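Local coordinates for E2A dna-binding protein (Human adenovirus 5, PDB 2WB0) that binds single-stranded DNA and takes part in the elongation phase of adenoviral strand-displacement replication, unwinding the template without ATP by forming multimers, at residues A30-K33 against D37-E40; E52-L57 against L307-S312; Q80-V85 against S312-N317. All coordinates share one frame; numbering follows the deposited sequence.

Overall arrangement
All three contacts lie away from the two zinc ions, and each is only partly buried. Contact 1 is local and polar: it closes the short connection between helix 26-31 and helix 40-53 with side-chain-to-backbone hydrogen bonds, beside a buried phenylalanine. Contacts 2 and 3 are long-range and made by apolar and aromatic groups, without a hydrogen bond across either. Both use helix 300-315 and share Ser312, so this one late helix meets the turn after helix 40-53 in contact 2 and the end of helix 64-83 in contact 3. Their centres are 15 Å apart. Contact 1 touches neither, its nearest atoms staying about 7 Å from contact 3.

Contact 1: A30-K33 against D37-E40; sequences ANFK and DQVE
Gln38 points its side chain at the backbone of Asn31 and Lys33 and uses both ends of its amide there. NE2 of Gln38 donates to O of Asn31 at 3.1 Å, with an N-H...O angle of 152°. The acceptor lies close to the Gln38 amide plane, yet seen from the Asn31 carbonyl the donor sits well above the carbonyl plane. On the other branch, OE1 of Gln38 takes the N-H of Lys33 over 2.7 Å, the donor tilted somewhat from the plane of the side-chain carbonyl. Two bonds on two branches fix the rotation of the amide about its last torsion. The chain of Gln38 runs out straight beyond CG, which carries the amide across to the opposite backbone.

This is a helix end held by a side chain from the loop that follows. Helix 26-31 stops at Asn31, Phe32 is the first residue to leave helical geometry, and the chain returns through Gln38, the centre of an inverse gamma turn, to enter helix 40-53 in the all-alpha part of the protein. OE1 of Gln38 also accepts from Leu35 N, within the connection, so that oxygen receives two backbone N-H groups.

The Phe32 ring, its CG anti to the backbone N (chi1 -175°), is sent past Gln38 and into the interior. It lies to one side, its plane only 6° from that of the amide, but touches Gln38 through CB and O, not through the amide. CE1 of Phe32 comes within 3.5 Å of Gln38 O, which lies at the ring edge near its plane, and within 4.0 Å of Gln38 CB. The buried ring packs on Met12, Ala15 and Met19 of helix 7-21 and on Ala41 and Leu42 of helix 40-53.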
# COMPACT_ATOMS: atom_id res chain seq x y z
N ALA A 30 -22.78 15.40 11.67
CA ALA A 30 -24.20 15.56 11.27
C ALA A 30 -24.43 14.74 10.02
O ALA A 30 -25.46 14.06 9.86
CB ALA A 30 -24.48 17.04 10.96
N ASN A 31 -23.46 14.82 9.11
CA ASN A 31 -23.62 14.24 7.79
C ASN A 31 -23.21 12.79 7.68
O ASN A 31 -23.52 12.16 6.69
CB ASN A 31 -22.92 15.10 6.76
CG ASN A 31 -23.56 16.45 6.64
OD1 ASN A 31 -22.88 17.49 6.57
ND2 ASN A 31 -24.90 16.46 6.67
N PHE A 32 -22.53 12.24 8.70
CA PHE A 32 -22.11 10.84 8.61
C PHE A 32 -23.31 9.86 8.57
O PHE A 32 -24.24 9.96 9.39
CB PHE A 32 -21.21 10.53 9.81
CG PHE A 32 -20.62 9.17 9.77
CD1 PHE A 32 -19.48 8.93 8.97
CD2 PHE A 32 -21.17 8.13 10.51
CE1 PHE A 32 -18.92 7.66 8.91
CE2 PHE A 32 -20.60 6.86 10.48
CZ PHE A 32 -19.48 6.62 9.68
N LYS A 33 -23.27 8.88 7.67
CA LYS A 33 -24.37 7.92 7.44
C LYS A 33 -23.82 6.51 7.27
O LYS A 33 -24.48 5.62 6.72
CB LYS A 33 -25.20 8.29 6.18
CG LYS A 33 -26.01 9.59 6.26
CD LYS A 33 -27.01 9.64 7.48
CE LYS A 33 -27.84 10.96 7.45
NZ LYS A 33 -28.97 10.93 8.57
N ASP A 37 -18.07 5.47 1.25
CA ASP A 37 -17.08 6.54 0.93
C ASP A 37 -16.93 7.58 2.04
O ASP A 37 -16.14 8.54 1.94
CB ASP A 37 -17.35 7.20 -0.47
CG ASP A 37 -18.39 8.34 -0.43
OD1 ASP A 37 -19.27 8.46 0.47
OD2 ASP A 37 -18.34 9.14 -1.41
N GLN A 38 -17.71 7.43 3.11
CA GLN A 38 -17.60 8.31 4.26
C GLN A 38 -16.47 7.92 5.21
O GLN A 38 -16.69 7.20 6.23
CB GLN A 38 -18.92 8.43 5.01
CG GLN A 38 -19.93 9.16 4.12
CD GLN A 38 -21.19 9.36 4.83
OE1 GLN A 38 -21.73 8.42 5.45
NE2 GLN A 38 -21.62 10.59 4.89
N VAL A 39 -15.28 8.42 4.90
CA VAL A 39 -14.09 8.07 5.69
C VAL A 39 -13.49 9.26 6.48
O VAL A 39 -12.89 9.05 7.54
CB VAL A 39 -12.99 7.43 4.81
CG1 VAL A 39 -11.71 7.22 5.67
CG2 VAL A 39 -13.47 6.12 4.21
N GLU A 40 -13.74 10.46 6.00
CA GLU A 40 -13.24 11.69 6.63
C GLU A 40 -13.55 11.79 8.11
O GLU A 40 -12.65 12.10 8.90
CB GLU A 40 -13.73 12.95 5.93
CG GLU A 40 -13.11 14.24 6.52
CD GLU A 40 -13.37 15.50 5.70
OE1 GLU A 40 -12.79 16.57 6.07
OE2 GLU A 40 -14.15 15.47 4.71

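Contact 2: E52-L57 against L307-S312; sequences EEHRGL and LVMVRS
His54, Leu57 and Met309 make a small CH-pi and apolar contact in which the type I beta turn after helix 40-53 meets the flank of helix 300-315. The turn runs from His54 to Leu57, closed by Leu57 N bonded to His54 O, and it belongs to the all-alpha part of the chain. The helix comes some 250 residues later, from the second of the two zinc-binding family regions, so the contact ties distant parts of the sequence together.

Met309 does most of the work. It projects toward the turn between His54 and Leu57, with its side chain bent at chi3 (77°) so that the terminal methyl turns onto the imidazole. His54 comes from the opposing direction and offers a ring face, making a CH-pi contact: CE of Met309 stands 3.4 Å from the centroid of the His54 ring, only 15° off the ring normal. Leu57 adds a thinner touch, meeting the thioether tip to tip.

Around this contact, Trp49 and Leu50 of helix 40-53 also pack on Met309, and the Trp49 ring meets that of His54. Leu57 reaches Phe67 of helix 64-83. The methyl sits off-centre, over the CG-CD2 side of the imidazole: CE of Met309 lies 3.4 Å from both CG and CD2 of His54, while SD of Met309 is 4.2 Å from Leu57 CD2.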
# COMPACT_ATOMS: atom_id res chain seq x y z
N GLU A 52 -3.45 13.15 20.49
CA GLU A 52 -3.74 13.10 21.93
C GLU A 52 -2.84 12.04 22.59
O GLU A 52 -2.20 12.31 23.63
CB GLU A 52 -5.26 12.87 22.12
CG GLU A 52 -5.74 12.19 23.38
CD GLU A 52 -7.27 11.91 23.33
OE1 GLU A 52 -7.65 10.77 23.73
OE2 GLU A 52 -8.04 12.81 22.86
N GLU A 53 -2.74 10.88 21.97
CA GLU A 53 -1.97 9.77 22.51
C GLU A 53 -0.59 9.49 21.86
O GLU A 53 0.23 8.75 22.41
CB GLU A 53 -2.82 8.50 22.44
CG GLU A 53 -4.22 8.68 23.02
CD GLU A 53 -4.25 8.46 24.52
OE1 GLU A 53 -3.34 7.76 25.05
OE2 GLU A 53 -5.19 8.97 25.17
N HIS A 54 -0.32 10.07 20.69
CA HIS A 54 0.87 9.66 19.95
C HIS A 54 1.49 10.77 19.19
O HIS A 54 1.91 10.61 18.03
CB HIS A 54 0.54 8.53 18.99
CG HIS A 54 0.18 7.27 19.69
ND1 HIS A 54 -1.11 6.99 20.09
CD2 HIS A 54 0.94 6.22 20.07
CE1 HIS A 54 -1.13 5.82 20.70
NE2 HIS A 54 0.10 5.32 20.69
N ARG A 55 1.63 11.89 19.87
CA ARG A 55 2.15 13.09 19.24
C ARG A 55 3.54 12.96 18.68
O ARG A 55 3.92 13.70 17.77
CB ARG A 55 2.20 14.23 20.23
CG ARG A 55 0.87 14.84 20.41
CD ARG A 55 1.00 16.03 21.40
NE ARG A 55 1.46 17.23 20.68
CZ ARG A 55 0.68 18.00 19.91
NH1 ARG A 55 -0.59 17.69 19.75
NH2 ARG A 55 1.19 19.06 19.29
N GLY A 56 4.31 12.06 19.24
CA GLY A 56 5.67 11.95 18.78
C GLY A 56 5.84 10.87 17.73
O GLY A 56 6.97 10.54 17.39
N LEU A 57 4.75 10.37 17.14
CA LEU A 57 4.87 9.20 16.22
C LEU A 57 5.74 9.63 15.05
O LEU A 57 5.51 10.68 14.52
CB LEU A 57 3.49 8.72 15.70
CG LEU A 57 3.47 7.80 14.46
CD1 LEU A 57 3.99 6.43 14.84
CD2 LEU A 57 2.02 7.71 13.96
N LEU A 307 -2.73 -0.08 10.89
CA LEU A 307 -3.68 -1.14 11.30
C LEU A 307 -3.61 -1.43 12.83
O LEU A 307 -4.63 -1.58 13.57
CB LEU A 307 -3.46 -2.42 10.47
CG LEU A 307 -4.27 -3.68 10.93
CD1 LEU A 307 -5.80 -3.48 10.87
CD2 LEU A 307 -3.90 -4.96 10.09
N VAL A 308 -2.39 -1.57 13.28
CA VAL A 308 -2.10 -1.90 14.71
C VAL A 308 -2.55 -0.80 15.63
O VAL A 308 -3.15 -1.08 16.70
CB VAL A 308 -0.58 -2.36 14.91
CG1 VAL A 308 -0.25 -2.52 16.45
CG2 VAL A 308 -0.30 -3.56 14.16
N MET A 309 -2.37 0.45 15.23
CA MET A 309 -2.76 1.53 16.10
C MET A 309 -4.31 1.64 16.10
O MET A 309 -4.90 2.03 17.11
CB MET A 309 -2.08 2.84 15.68
CG MET A 309 -0.54 2.73 15.91
SD MET A 309 0.30 4.26 15.54
CE MET A 309 -0.06 5.25 16.98
N VAL A 310 -4.96 1.32 14.98
CA VAL A 310 -6.45 1.28 15.04
C VAL A 310 -6.92 0.21 16.06
O VAL A 310 -7.91 0.43 16.83
CB VAL A 310 -7.09 1.14 13.62
CG1 VAL A 310 -8.57 0.65 13.67
CG2 VAL A 310 -7.07 2.50 12.91
N ARG A 311 -6.26 -0.92 16.07
CA ARG A 311 -6.63 -1.98 16.99
C ARG A 311 -6.50 -1.42 18.44
O ARG A 311 -7.41 -1.60 19.25
CB ARG A 311 -5.82 -3.27 16.73
CG ARG A 311 -6.11 -3.97 15.44
CD ARG A 311 -5.28 -5.24 15.24
NE ARG A 311 -5.66 -6.03 14.08
CZ ARG A 311 -4.86 -6.82 13.40
NH1 ARG A 311 -3.55 -6.94 13.71
NH2 ARG A 311 -5.34 -7.45 12.33
N SER A 312 -5.45 -0.65 18.73
CA SER A 312 -5.31 0.01 20.03
C SER A 312 -6.44 0.98 20.36
O SER A 312 -7.00 0.93 21.44
CB SER A 312 -3.95 0.71 20.20
OG SER A 312 -2.96 -0.29 20.29

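Contact 3: Q80-V85 against S312-N317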
# COMPACT_ATOMS: atom_id res chain seq x y z
N GLN A 80 -17.75 -1.58 10.60
CA GLN A 80 -18.59 -2.44 9.77
C GLN A 80 -18.65 -3.87 10.32
O GLN A 80 -19.76 -4.45 10.45
CB GLN A 80 -18.05 -2.44 8.32
CG GLN A 80 -18.35 -1.12 7.63
CD GLN A 80 -17.89 -1.15 6.13
OE1 GLN A 80 -17.41 -2.16 5.64
NE2 GLN A 80 -18.06 -0.02 5.45
N SER A 81 -17.49 -4.46 10.64
CA SER A 81 -17.45 -5.76 11.28
C SER A 81 -18.25 -5.79 12.60
O SER A 81 -19.04 -6.68 12.78
CB SER A 81 -16.01 -6.30 11.45
OG SER A 81 -15.29 -6.30 10.18
N PHE A 82 -18.06 -4.80 13.49
CA PHE A 82 -18.76 -4.73 14.78
C PHE A 82 -20.28 -4.81 14.54
O PHE A 82 -21.01 -5.66 15.14
CB PHE A 82 -18.42 -3.44 15.49
CG PHE A 82 -19.27 -3.16 16.72
CD1 PHE A 82 -19.07 -3.88 17.91
CD2 PHE A 82 -20.13 -2.08 16.74
CE1 PHE A 82 -19.82 -3.59 19.05
CE2 PHE A 82 -20.89 -1.77 17.90
CZ PHE A 82 -20.73 -2.52 19.05
N ALA A 83 -20.73 -3.89 13.69
CA ALA A 83 -22.17 -3.72 13.35
C ALA A 83 -22.77 -4.81 12.46
O ALA A 83 -23.99 -4.90 12.32
CB ALA A 83 -22.34 -2.39 12.70
N GLU A 84 -21.91 -5.59 11.82
CA GLU A 84 -22.29 -6.51 10.77
C GLU A 84 -22.95 -5.83 9.57
O GLU A 84 -23.95 -6.34 9.00
CB GLU A 84 -23.18 -7.62 11.34
CG GLU A 84 -22.56 -8.29 12.58
CD GLU A 84 -23.29 -9.57 12.89
OE1 GLU A 84 -24.17 -9.54 13.78
OE2 GLU A 84 -23.05 -10.57 12.20
N VAL A 85 -22.41 -4.67 9.19
CA VAL A 85 -22.79 -4.06 7.95
C VAL A 85 -21.72 -4.30 6.90
O VAL A 85 -20.56 -4.19 7.22
CB VAL A 85 -23.26 -2.58 8.05
CG1 VAL A 85 -23.48 -2.09 9.45
CG2 VAL A 85 -22.48 -1.57 7.09
N SER A 312 -5.45 -0.65 18.73
CA SER A 312 -5.31 0.01 20.03
C SER A 312 -6.44 0.98 20.36
O SER A 312 -7.00 0.93 21.44
CB SER A 312 -3.95 0.71 20.20
OG SER A 312 -2.96 -0.29 20.29
N LEU A 313 -6.75 1.86 19.42
CA LEU A 313 -7.84 2.84 19.56
C LEU A 313 -9.14 2.13 19.82
O LEU A 313 -9.94 2.60 20.68
CB LEU A 313 -7.95 3.69 18.26
CG LEU A 313 -9.13 4.64 17.97
CD1 LEU A 313 -9.57 5.45 19.17
CD2 LEU A 313 -8.69 5.63 16.76
N TRP A 314 -9.37 1.05 19.06
CA TRP A 314 -10.58 0.27 19.17
C TRP A 314 -10.69 -0.29 20.63
O TRP A 314 -11.75 -0.17 21.29
CB TRP A 314 -10.59 -0.89 18.16
CG TRP A 314 -11.89 -1.61 18.21
CD1 TRP A 314 -12.20 -2.74 18.95
CD2 TRP A 314 -13.09 -1.23 17.54
NE1 TRP A 314 -13.55 -3.07 18.78
CE2 TRP A 314 -14.11 -2.16 17.92
CE3 TRP A 314 -13.40 -0.19 16.65
CZ2 TRP A 314 -15.41 -2.09 17.40
CZ3 TRP A 314 -14.71 -0.12 16.15
CH2 TRP A 314 -15.69 -1.07 16.52
N SER A 315 -9.57 -0.82 21.14
CA SER A 315 -9.49 -1.46 22.47
C SER A 315 -9.76 -0.47 23.59
O SER A 315 -10.18 -0.86 24.69
CB SER A 315 -8.11 -2.11 22.71
OG SER A 315 -7.13 -1.11 23.05
N GLU A 316 -9.51 0.82 23.33
CA GLU A 316 -9.80 1.84 24.30
C GLU A 316 -11.28 2.23 24.26
O GLU A 316 -11.72 3.02 25.07
CB GLU A 316 -8.93 3.10 24.12
CG GLU A 316 -7.41 2.81 24.30
CD GLU A 316 -6.50 3.97 23.96
OE1 GLU A 316 -6.96 5.10 23.70
OE2 GLU A 316 -5.27 3.74 23.98
N ASN A 317 -12.04 1.63 23.34
CA ASN A 317 -13.45 2.03 23.19
C ASN A 317 -14.46 0.92 23.23
O ASN A 317 -15.63 1.18 23.48
CB ASN A 317 -13.63 2.85 21.94
CG ASN A 317 -12.97 4.16 22.04
OD1 ASN A 317 -11.83 4.34 21.61
ND2 ASN A 317 -13.65 5.09 22.60
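The Trp314 indole turns an edge of its six-membered ring toward the face of Phe82 in an offset edge-to-face pair. The two ring centroids are 5.9 Å apart and the planes stand at 67°. The closest touch falls on the stem of the phenylalanine: CH2 of Trp314 is 3.8 Å from Phe82 CB, and CZ2 of Trp314 lies 4.1 Å from Phe82 CG. Elsewhere Phe318 stacks on Trp314 and also meets the Phe82 ring, while Lys10 makes a cation-pi contact with Phe82.

Both aromatics lie near helix ends. Helix 64-83 finishes in a Schellman motif, with Glu84 at positive phi as its C-prime residue and Val85 N bonded to Gln80 O at 2.9 Å. Helix 300-315 ends just past Trp314, where Ser315 OG gives a hydrogen bond to Ser312 O. With chi1 of Trp314 at -175°, CG is set opposite the backbone N and the indole extends toward helix 64-83.

The indole nitrogen of Trp314 is satisfied by Glu320 O. The benzo edge meets Phe82 mainly by dispersion, probably with a weak edge-to-face component, and no hydrogen bond joins the two segments.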